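Local structure of hypothetical protein (Streptococcus pneumoniae, 2HIY) at residues I74-L79 with F107-L112; N91-W96 with V130-K135; D99-D104 with F143-Y148. The protein is of unknown function, a member of the DUF1697 family of conserved bacterial proteins built on two four-stranded antiparallel sheets. One frame throughout, in Å; residues are numbered along the deposited sequence.

Contact 1: residues I74-L79 with F107-L112; sequences IQSFSL and FYTEGL
The junction between the two antiparallel sheets of the chain is bridged here, where the chain entering strand 78-81 crosses the chain leaving strand 102-108. The touching parts run 100° apart, so they cross instead of pairing as neighbouring strands, and the closest CA pair is Ser78 and Thr109, 4.1 Å apart. Two direct hydrogen bonds make the join. Glu110 N donates to Phe77 O at 2.9 Å, nearly straight at the hydrogen (166°) and almost along the C=O axis. Ser78 OG, anti to its own carbonyl carbon, donates to Tyr108 O at 2.8 Å from well above the carbonyl plane; the same hydroxyl also bonds Thr167 OG1 of strand 166-170. Strand 78-81 is an outermost strand of one four-stranded sheet, and strand 102-108 lies next to 166-170, an outermost strand of the other; a type II turn from Thr109 to Leu112 leads the chain away from the crossing. Thr109 CB sits 3.2 Å from Phe77 O, while its OG1 is bonded to His165 O. Glu110, bent at chi2 (-62°), brings CG to 4.0 Å from Phe77 CE1, obliquely to the ring, and its OE2 pairs with Lys56. Two waters extend the join: one accepts from Phe77 N and donates to Glu110 O, the other accepts from Leu79 N and donates to Glu110 OE2.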
loop_
_atom_site.group_PDB
_atom_site.type_symbol
_atom_site.label_atom_id
_atom_site.label_comp_id
_atom_site.label_asym_id
_atom_site.label_seq_id
_atom_site.Cartn_x
_atom_site.Cartn_y
_atom_site.Cartn_z
ATOM N N ILE D 74 -11.264 9.605 -19.335
ATOM C CA ILE D 74 -12.670 9.766 -18.906
ATOM C C ILE D 74 -13.534 9.239 -20.051
ATOM O O ILE D 74 -13.749 9.929 -21.053
ATOM C CB ILE D 74 -12.994 11.239 -18.552
ATOM C CG1 ILE D 74 -12.123 11.682 -17.348
ATOM C CG2 ILE D 74 -14.507 11.402 -18.262
ATOM C CD1 ILE D 74 -12.298 13.149 -16.893
ATOM N N GLN D 75 -13.963 7.992 -19.926
ATOM C CA GLN D 75 -14.615 7.271 -21.010
ATOM C C GLN D 75 -16.092 6.982 -20.771
ATOM O O GLN D 75 -16.749 6.340 -21.599
ATOM C CB GLN D 75 -13.835 5.971 -21.295
ATOM C CG GLN D 75 -12.487 6.276 -21.953
ATOM C CD GLN D 75 -11.568 5.096 -22.086
ATOM O OE1 GLN D 75 -11.992 3.944 -22.001
ATOM N NE2 GLN D 75 -10.288 5.377 -22.315
ATOM N N SER D 76 -16.595 7.456 -19.635
ATOM C CA SER D 76 -18.020 7.466 -19.346
ATOM C C SER D 76 -18.266 8.628 -18.409
ATOM O O SER D 76 -17.343 9.105 -17.725
ATOM C CB SER D 76 -18.440 6.156 -18.638
ATOM O OG SER D 76 -17.950 6.089 -17.284
ATOM N N PHE D 77 -19.500 9.118 -18.373
ATOM C CA PHE D 77 -19.847 10.096 -17.360
ATOM C C PHE D 77 -21.339 10.065 -17.118
ATOM O O PHE D 77 -22.107 9.679 -18.009
ATOM C CB PHE D 77 -19.366 11.518 -17.742
ATOM C CG PHE D 77 -19.897 12.028 -19.063
ATOM C CD1 PHE D 77 -21.106 12.716 -19.167
ATOM C CD2 PHE D 77 -19.117 11.921 -20.201
ATOM C CE1 PHE D 77 -21.561 13.211 -20.400
ATOM C CE2 PHE D 77 -19.566 12.429 -21.435
ATOM C CZ PHE D 77 -20.788 13.067 -21.531
ATOM N N SER D 78 -21.733 10.504 -15.923
ATOM C CA SER D 78 -23.127 10.707 -15.592
ATOM C C SER D 78 -23.430 12.202 -15.709
ATOM O O SER D 78 -22.608 13.035 -15.314
ATOM C CB SER D 78 -23.395 10.281 -14.158
ATOM O OG SER D 78 -22.932 8.953 -13.938
ATOM N N LEU D 79 -24.564 12.519 -16.302
ATOM C CA LEU D 79 -24.994 13.918 -16.425
ATOM C C LEU D 79 -26.465 13.965 -16.068
ATOM O O LEU D 79 -27.313 13.344 -16.740
ATOM C CB LEU D 79 -24.770 14.405 -17.857
ATOM C CG LEU D 79 -25.112 15.895 -18.065
ATOM C CD1 LEU D 79 -24.227 16.829 -17.272
ATOM C CD2 LEU D 79 -25.019 16.232 -19.547
ATOM N N PHE D 107 -24.566 5.512 -9.999
ATOM C CA PHE D 107 -25.201 6.385 -10.987
ATOM C C PHE D 107 -25.011 5.833 -12.390
ATOM O O PHE D 107 -23.889 5.490 -12.804
ATOM C CB PHE D 107 -24.568 7.767 -10.984
ATOM C CG PHE D 107 -24.981 8.651 -9.834
ATOM C CD1 PHE D 107 -26.119 9.459 -9.924
ATOM C CD2 PHE D 107 -24.183 8.766 -8.666
ATOM C CE1 PHE D 107 -26.486 10.332 -8.858
ATOM C CE2 PHE D 107 -24.539 9.637 -7.622
ATOM C CZ PHE D 107 -25.692 10.403 -7.729
ATOM N N TYR D 108 -26.107 5.749 -13.141
ATOM C CA TYR D 108 -26.011 5.399 -14.540
ATOM C C TYR D 108 -25.246 6.473 -15.303
ATOM O O TYR D 108 -25.198 7.617 -14.901
ATOM C CB TYR D 108 -27.409 5.228 -15.120
ATOM C CG TYR D 108 -28.241 4.128 -14.464
ATOM C CD1 TYR D 108 -27.667 2.916 -14.058
ATOM C CD2 TYR D 108 -29.630 4.294 -14.317
ATOM C CE1 TYR D 108 -28.474 1.893 -13.471
ATOM C CE2 TYR D 108 -30.419 3.290 -13.750
ATOM C CZ TYR D 108 -29.841 2.109 -13.360
ATOM O OH TYR D 108 -30.665 1.116 -12.826
ATOM N N THR D 109 -24.645 6.100 -16.424
ATOM C CA THR D 109 -23.919 7.039 -17.279
ATOM C C THR D 109 -24.633 7.206 -18.620
ATOM O O THR D 109 -25.480 6.416 -19.007
ATOM C CB THR D 109 -22.509 6.533 -17.545
ATOM O OG1 THR D 109 -22.581 5.216 -18.116
ATOM C CG2 THR D 109 -21.661 6.507 -16.259
ATOM N N GLU D 110 -24.242 8.246 -19.342
ATOM C CA GLU D 110 -24.836 8.515 -20.636
ATOM C C GLU D 110 -24.553 7.384 -21.612
ATOM O O GLU D 110 -23.414 6.928 -21.734
ATOM C CB GLU D 110 -24.284 9.842 -21.169
ATOM C CG GLU D 110 -24.870 11.016 -20.425
ATOM C CD GLU D 110 -26.386 11.098 -20.586
ATOM O OE1 GLU D 110 -26.877 11.001 -21.732
ATOM O OE2 GLU D 110 -27.101 11.217 -19.559
ATOM N N GLY D 111 -25.607 6.889 -22.253
ATOM C CA GLY D 111 -25.427 5.832 -23.237
ATOM C C GLY D 111 -25.515 4.433 -22.669
ATOM O O GLY D 111 -25.493 3.456 -23.424
ATOM N N LEU D 112 -25.637 4.316 -21.351
ATOM C CA LEU D 112 -25.666 2.995 -20.740
ATOM C C LEU D 112 -26.960 2.242 -21.069
ATOM O O LEU D 112 -28.055 2.806 -21.004
ATOM C CB LEU D 112 -25.530 3.160 -19.230
ATOM C CG LEU D 112 -25.488 1.897 -18.385
ATOM C CD1 LEU D 112 -24.261 1.044 -18.681
ATOM C CD2 LEU D 112 -25.501 2.336 -16.960
HETATM O O HOH W 1 -20.963 7.854 -20.700
HETATM O O HOH W 2 -26.099 10.222 -17.172
#

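Contact 2: residues N91-W96 with V130-K135; sequences NLPAWW and VLYFGK
Trp95 carries this contact, reaching from the 3-10 segment that begins at Ala94 to strand 129-133, an outermost strand of its sheet within the chain. From CB, CG takes the crowded position between backbone N and carbonyl carbon (chi1 50°), and chi2 of -99° turns the indole so that one face meets Val130. The methyl Val130 CG1 stands above the six-membered ring, 3.4 Å from its centroid and 8° off the normal, a CH-pi contact over the centre of the face. CD2, at the fusion of the two rings, lies 3.5 Å from Val130 CG1. On the pyrrole side the second methyl takes over: Trp95 NE1 is 3.4 Å from Val130 CG2, which approaches over the same face, so this is packing and not a bond made by the N-H. Farther out, CH2 comes to 3.5 Å from Val130 O, and at the rim CZ2 meets the strand edge-on, 4.0 Å from Tyr132 N. The opposite face of the indole is met by Pro93 CB, offset toward the rim, so the ring is sandwiched between its own loop and the strand. Pro93 also touches the strand itself, its CG 3.8 Å from Tyr132 CB and oblique to the tyrosine ring. Within the loop, Trp96 N bonds Pro93 O, closing the 3-10 turn that presents Trp95. No hydrogen bond crosses between the segments; the chemistry implies a join made by dispersion and CH-pi contact, which fixes the indole plane by shape on a partly exposed surface.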
loop_
_atom_site.group_PDB
_atom_site.type_symbol
_atom_site.label_atom_id
_atom_site.label_comp_id
_atom_site.label_asym_id
_atom_site.label_seq_id
_atom_site.Cartn_x
_atom_site.Cartn_y
_atom_site.Cartn_z
ATOM N N ASN D 91 -38.543 9.293 -4.230
ATOM C CA ASN D 91 -38.674 7.856 -4.334
ATOM C C ASN D 91 -37.490 7.119 -3.681
ATOM O O ASN D 91 -36.959 6.164 -4.248
ATOM C CB ASN D 91 -38.778 7.491 -5.815
ATOM C CG ASN D 91 -39.964 8.166 -6.490
ATOM O OD1 ASN D 91 -41.096 7.717 -6.330
ATOM N ND2 ASN D 91 -39.717 9.274 -7.216
ATOM N N LEU D 92 -37.071 7.568 -2.497
ATOM C CA LEU D 92 -35.962 6.940 -1.795
ATOM C C LEU D 92 -36.481 5.726 -1.065
ATOM O O LEU D 92 -37.543 5.783 -0.449
ATOM C CB LEU D 92 -35.355 7.881 -0.746
ATOM C CG LEU D 92 -34.790 9.216 -1.251
ATOM C CD1 LEU D 92 -34.382 10.160 -0.108
ATOM C CD2 LEU D 92 -33.602 8.956 -2.176
ATOM N N PRO D 93 -35.717 4.633 -1.084
ATOM C CA PRO D 93 -36.112 3.485 -0.261
ATOM C C PRO D 93 -36.162 3.867 1.227
ATOM O O PRO D 93 -35.347 4.677 1.687
ATOM C CB PRO D 93 -35.004 2.460 -0.524
ATOM C CG PRO D 93 -34.443 2.861 -1.903
ATOM C CD PRO D 93 -34.505 4.366 -1.892
ATOM N N ALA D 94 -37.036 3.246 2.004
ATOM C CA ALA D 94 -37.114 3.588 3.432
ATOM C C ALA D 94 -35.811 3.241 4.130
ATOM O O ALA D 94 -35.373 3.946 5.065
ATOM C CB ALA D 94 -38.291 2.892 4.077
ATOM N N TRP D 95 -35.122 2.212 3.658
ATOM C CA TRP D 95 -33.886 1.792 4.317
ATOM C C TRP D 95 -32.727 2.721 3.993
ATOM O O TRP D 95 -31.697 2.697 4.672
ATOM C CB TRP D 95 -33.557 0.342 3.955
ATOM C CG TRP D 95 -33.582 0.032 2.471
ATOM C CD1 TRP D 95 -34.610 -0.555 1.783
ATOM C CD2 TRP D 95 -32.524 0.233 1.531
ATOM N NE1 TRP D 95 -34.261 -0.721 0.457
ATOM C CE2 TRP D 95 -32.991 -0.240 0.287
ATOM C CE3 TRP D 95 -31.230 0.774 1.606
ATOM C CZ2 TRP D 95 -32.198 -0.215 -0.870
ATOM C CZ3 TRP D 95 -30.458 0.796 0.444
ATOM C CH2 TRP D 95 -30.954 0.320 -0.766
ATOM N N TRP D 96 -32.876 3.562 2.973
ATOM C CA TRP D 96 -31.781 4.430 2.573
ATOM C C TRP D 96 -31.427 5.437 3.647
ATOM O O TRP D 96 -30.289 5.922 3.692
ATOM C CB TRP D 96 -32.153 5.133 1.268
ATOM C CG TRP D 96 -31.116 6.037 0.642
ATOM C CD1 TRP D 96 -31.188 7.378 0.523
ATOM C CD2 TRP D 96 -29.917 5.618 -0.024
ATOM N NE1 TRP D 96 -30.090 7.857 -0.164
ATOM C CE2 TRP D 96 -29.281 6.800 -0.487
ATOM C CE3 TRP D 96 -29.306 4.377 -0.248
ATOM C CZ2 TRP D 96 -28.096 6.765 -1.221
ATOM C CZ3 TRP D 96 -28.111 4.350 -0.943
ATOM C CH2 TRP D 96 -27.509 5.544 -1.418
ATOM N N VAL D 130 -29.233 -5.048 0.306
ATOM C CA VAL D 130 -30.514 -4.686 -0.260
ATOM C C VAL D 130 -30.261 -3.669 -1.370
ATOM O O VAL D 130 -29.431 -2.763 -1.217
ATOM C CB VAL D 130 -31.450 -4.107 0.820
ATOM C CG1 VAL D 130 -30.844 -2.844 1.444
ATOM C CG2 VAL D 130 -32.852 -3.851 0.245
ATOM N N LEU D 131 -30.949 -3.809 -2.492
ATOM C CA LEU D 131 -30.767 -2.824 -3.550
ATOM C C LEU D 131 -32.100 -2.454 -4.164
ATOM O O LEU D 131 -33.043 -3.268 -4.125
ATOM C CB LEU D 131 -29.729 -3.274 -4.610
ATOM C CG LEU D 131 -30.087 -4.524 -5.432
ATOM C CD1 LEU D 131 -30.845 -4.161 -6.724
ATOM C CD2 LEU D 131 -28.825 -5.234 -5.850
ATOM N N TYR D 132 -32.164 -1.282 -4.770
ATOM C CA TYR D 132 -33.379 -0.812 -5.396
ATOM C C TYR D 132 -33.001 -0.076 -6.672
ATOM O O TYR D 132 -32.126 0.779 -6.639
ATOM C CB TYR D 132 -34.162 0.095 -4.436
ATOM C CG TYR D 132 -35.481 0.566 -4.999
ATOM C CD1 TYR D 132 -36.618 -0.203 -4.817
ATOM C CD2 TYR D 132 -35.587 1.748 -5.732
ATOM C CE1 TYR D 132 -37.838 0.198 -5.327
ATOM C CE2 TYR D 132 -36.809 2.147 -6.274
ATOM C CZ TYR D 132 -37.909 1.348 -6.062
ATOM O OH TYR D 132 -39.146 1.737 -6.564
ATOM N N PHE D 133 -33.675 -0.363 -7.779
ATOM C CA PHE D 133 -33.381 0.287 -9.042
ATOM C C PHE D 133 -34.138 1.596 -9.125
ATOM O O PHE D 133 -35.367 1.582 -9.280
ATOM C CB PHE D 133 -33.805 -0.642 -10.203
ATOM C CG PHE D 133 -32.980 -1.885 -10.291
ATOM C CD1 PHE D 133 -31.680 -1.865 -10.780
ATOM C CD2 PHE D 133 -33.510 -3.099 -9.879
ATOM C CE1 PHE D 133 -30.928 -3.031 -10.819
ATOM C CE2 PHE D 133 -32.749 -4.271 -9.941
ATOM C CZ PHE D 133 -31.442 -4.219 -10.417
ATOM N N GLY D 134 -33.429 2.720 -8.990
ATOM C CA GLY D 134 -34.046 4.042 -9.091
ATOM C C GLY D 134 -34.020 4.539 -10.525
ATOM O O GLY D 134 -33.674 3.809 -11.455
ATOM N N LYS D 135 -34.347 5.806 -10.724
ATOM C CA LYS D 135 -34.361 6.338 -12.079
ATOM C C LYS D 135 -32.956 6.651 -12.572
ATOM O O LYS D 135 -32.605 6.368 -13.728
ATOM C CB LYS D 135 -35.211 7.606 -12.125
ATOM C CG LYS D 135 -35.220 8.305 -13.463
ATOM C CD LYS D 135 -35.878 7.502 -14.567
ATOM C CE LYS D 135 -35.977 8.345 -15.840
ATOM N NZ LYS D 135 -36.048 7.443 -17.017
#

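Contact 3: residues D99-D104 with F143-Y148; sequences DLARKD and FSEESY
Arg102 and Tyr148 cross at about a right angle along their lengths, yet their flat ends are stacked: the guanidinium lies on the phenol ring with planes 21° apart. Arg102 CZ stands 3.9 Å from the centroid of the Tyr148 ring, 6° off its normal. This cation-pi pair is reached by an arginine extended from CG to NE and by a tyrosine whose CG is anti to the backbone N. Glu145 crosses Arg102 at roughly a right angle too, but meets the edge of the guanidinium. The salt bridge is side-on and two-pronged: Arg102 NE donates to Glu145 OE2 at 3.0 Å, from above the carboxylate plane, and Arg102 NH2 to Glu145 OE1 at 2.9 Å, on its syn lone pair. A bend at chi2 (-70°) turns the carboxylate back to the arginine. Leu100 and Phe143 instead lie alongside, pointing the same way, with Leu100 CG 3.6 Å from Phe143 CD1. Between these pairs Ala101 N donates to Phe143 O at 3.2 Å, beside a classic beta bulge in which Ala101 and Arg102 both face Lys142. An ST turn, Ser144 OG accepting from Glu146 N, shapes the loop. Gln116 of the second subunit packs on Arg102, and Ala119 of that subunit on Glu145. With its edge and face both engaged, the guanidinium is set in rotation and would be expected to stabilise ionised Glu145, lowering its pKa.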
loop_
_atom_site.group_PDB
_atom_site.type_symbol
_atom_site.label_atom_id
_atom_site.label_comp_id
_atom_site.label_asym_id
_atom_site.label_seq_id
_atom_site.Cartn_x
_atom_site.Cartn_y
_atom_site.Cartn_z
ATOM N N ASP D 99 -29.251 3.347 9.443
ATOM C CA ASP D 99 -27.821 3.245 9.754
ATOM C C ASP D 99 -27.200 1.929 9.303
ATOM O O ASP D 99 -26.645 1.177 10.105
ATOM C CB ASP D 99 -27.655 3.415 11.267
ATOM C CG ASP D 99 -26.202 3.534 11.697
ATOM O OD1 ASP D 99 -25.360 4.008 10.896
ATOM O OD2 ASP D 99 -25.923 3.152 12.856
ATOM N N LEU D 100 -27.268 1.659 8.002
ATOM C CA LEU D 100 -26.610 0.490 7.429
ATOM C C LEU D 100 -25.129 0.768 7.434
ATOM O O LEU D 100 -24.703 1.933 7.350
ATOM C CB LEU D 100 -27.069 0.306 5.985
ATOM C CG LEU D 100 -28.400 -0.432 5.826
ATOM C CD1 LEU D 100 -29.597 0.390 6.306
ATOM C CD2 LEU D 100 -28.578 -0.768 4.351
ATOM N N ALA D 101 -24.340 -0.297 7.456
ATOM C CA ALA D 101 -22.889 -0.116 7.521
ATOM C C ALA D 101 -22.368 0.637 6.323
ATOM O O ALA D 101 -21.494 1.499 6.458
ATOM C CB ALA D 101 -22.168 -1.430 7.644
ATOM N N ARG D 102 -22.885 0.329 5.135
ATOM C CA ARG D 102 -22.430 1.003 3.905
ATOM C C ARG D 102 -23.624 1.244 2.992
ATOM O O ARG D 102 -24.452 0.335 2.797
ATOM C CB ARG D 102 -21.381 0.164 3.179
ATOM C CG ARG D 102 -20.163 -0.055 4.061
ATOM C CD ARG D 102 -19.001 -0.436 3.276
ATOM N NE ARG D 102 -17.954 -0.988 4.124
ATOM C CZ ARG D 102 -16.784 -1.373 3.636
ATOM N NH1 ARG D 102 -16.535 -1.206 2.338
ATOM N NH2 ARG D 102 -15.868 -1.886 4.432
ATOM N N LYS D 103 -23.703 2.417 2.398
ATOM C CA LYS D 103 -24.744 2.750 1.432
ATOM C C LYS D 103 -24.109 3.433 0.250
ATOM O O LYS D 103 -23.412 4.420 0.443
ATOM C CB LYS D 103 -25.801 3.636 2.048
ATOM C CG LYS D 103 -26.603 2.946 3.170
ATOM C CD LYS D 103 -27.663 3.848 3.781
ATOM C CE LYS D 103 -27.020 4.979 4.595
ATOM N NZ LYS D 103 -28.018 5.749 5.402
ATOM N N ASP D 104 -24.332 2.911 -0.931
ATOM C CA ASP D 104 -23.782 3.469 -2.157
ATOM C C ASP D 104 -24.859 3.694 -3.189
ATOM O O ASP D 104 -25.850 2.955 -3.224
ATOM C CB ASP D 104 -22.719 2.529 -2.695
ATOM C CG ASP D 104 -21.587 2.358 -1.693
ATOM O OD1 ASP D 104 -20.867 3.350 -1.436
ATOM O OD2 ASP D 104 -21.443 1.263 -1.097
ATOM N N PHE D 143 -25.633 -4.249 5.065
ATOM C CA PHE D 143 -26.063 -4.041 6.451
ATOM C C PHE D 143 -24.957 -4.002 7.449
ATOM O O PHE D 143 -25.063 -3.246 8.429
ATOM C CB PHE D 143 -27.103 -5.074 6.854
ATOM C CG PHE D 143 -28.404 -4.897 6.150
ATOM C CD1 PHE D 143 -29.252 -3.868 6.527
ATOM C CD2 PHE D 143 -28.792 -5.730 5.119
ATOM C CE1 PHE D 143 -30.472 -3.670 5.867
ATOM C CE2 PHE D 143 -30.023 -5.549 4.438
ATOM C CZ PHE D 143 -30.849 -4.502 4.826
ATOM N N SER D 144 -23.894 -4.778 7.241
ATOM C CA SER D 144 -22.922 -4.942 8.335
ATOM C C SER D 144 -21.504 -5.106 7.858
ATOM O O SER D 144 -21.237 -5.815 6.888
ATOM C CB SER D 144 -23.318 -6.174 9.151
ATOM O OG SER D 144 -22.344 -6.425 10.160
ATOM N N GLU D 145 -20.565 -4.514 8.590
ATOM C CA GLU D 145 -19.164 -4.766 8.298
ATOM C C GLU D 145 -18.793 -6.236 8.457
ATOM O O GLU D 145 -17.936 -6.733 7.712
ATOM C CB GLU D 145 -18.259 -3.909 9.205
ATOM C CG GLU D 145 -18.367 -2.384 8.934
ATOM C CD GLU D 145 -17.762 -1.918 7.612
ATOM O OE1 GLU D 145 -16.958 -2.655 7.013
ATOM O OE2 GLU D 145 -18.090 -0.799 7.159
ATOM N N GLU D 146 -19.424 -6.947 9.378
ATOM C CA GLU D 146 -19.053 -8.349 9.604
ATOM C C GLU D 146 -19.470 -9.299 8.475
ATOM O O GLU D 146 -18.888 -10.380 8.336
ATOM C CB GLU D 146 -19.599 -8.842 10.942
ATOM C CG GLU D 146 -19.376 -10.330 11.241
ATOM C CD GLU D 146 -20.661 -11.142 11.201
ATOM O OE1 GLU D 146 -21.339 -11.155 10.147
ATOM O OE2 GLU D 146 -20.998 -11.775 12.228
ATOM N N SER D 147 -20.455 -8.899 7.665
ATOM C CA SER D 147 -20.914 -9.715 6.560
ATOM C C SER D 147 -20.560 -9.095 5.217
ATOM O O SER D 147 -20.887 -9.682 4.181
ATOM C CB SER D 147 -22.427 -9.869 6.666
ATOM O OG SER D 147 -22.985 -8.562 6.580
ATOM N N TYR D 148 -19.909 -7.944 5.213
ATOM C CA TYR D 148 -19.688 -7.216 3.980
ATOM C C TYR D 148 -18.927 -8.041 2.927
ATOM O O TYR D 148 -19.254 -7.991 1.723
ATOM C CB TYR D 148 -18.960 -5.887 4.271
ATOM C CG TYR D 148 -18.618 -5.131 3.032
ATOM C CD1 TYR D 148 -19.577 -4.350 2.424
ATOM C CD2 TYR D 148 -17.360 -5.251 2.414
ATOM C CE1 TYR D 148 -19.298 -3.672 1.229
ATOM C CE2 TYR D 148 -17.083 -4.569 1.231
ATOM C CZ TYR D 148 -18.065 -3.786 0.649
ATOM O OH TYR D 148 -17.810 -3.109 -0.548
HETATM O O HOH W 3 -19.533 0.985 8.442
HETATM O O HOH W 4 -17.406 -0.537 -0.582
#

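The first segments of contacts 1, 2 and 3 come in that order along the chain, and the second segments follow likewise, so the contacts cross. Strand 102-108 is shared by contacts 1 and 3, which lie at its two ends with centres about 26 Å apart. Contact 2, its centre about 20 Å from that of contact 1 and about 15 Å from that of contact 3, reaches the same sheet through strand 129-133, an outermost one. It touches both neighbours: Tyr108 packs on Phe133 and Lys135, while Leu100 packs on Trp95, Phe143 on Val130, and Trp96 O probably hydrogen-bonds Lys103 NZ. One sheet is thus tied to the other at contact 1 and to loops at contacts 2 and 3.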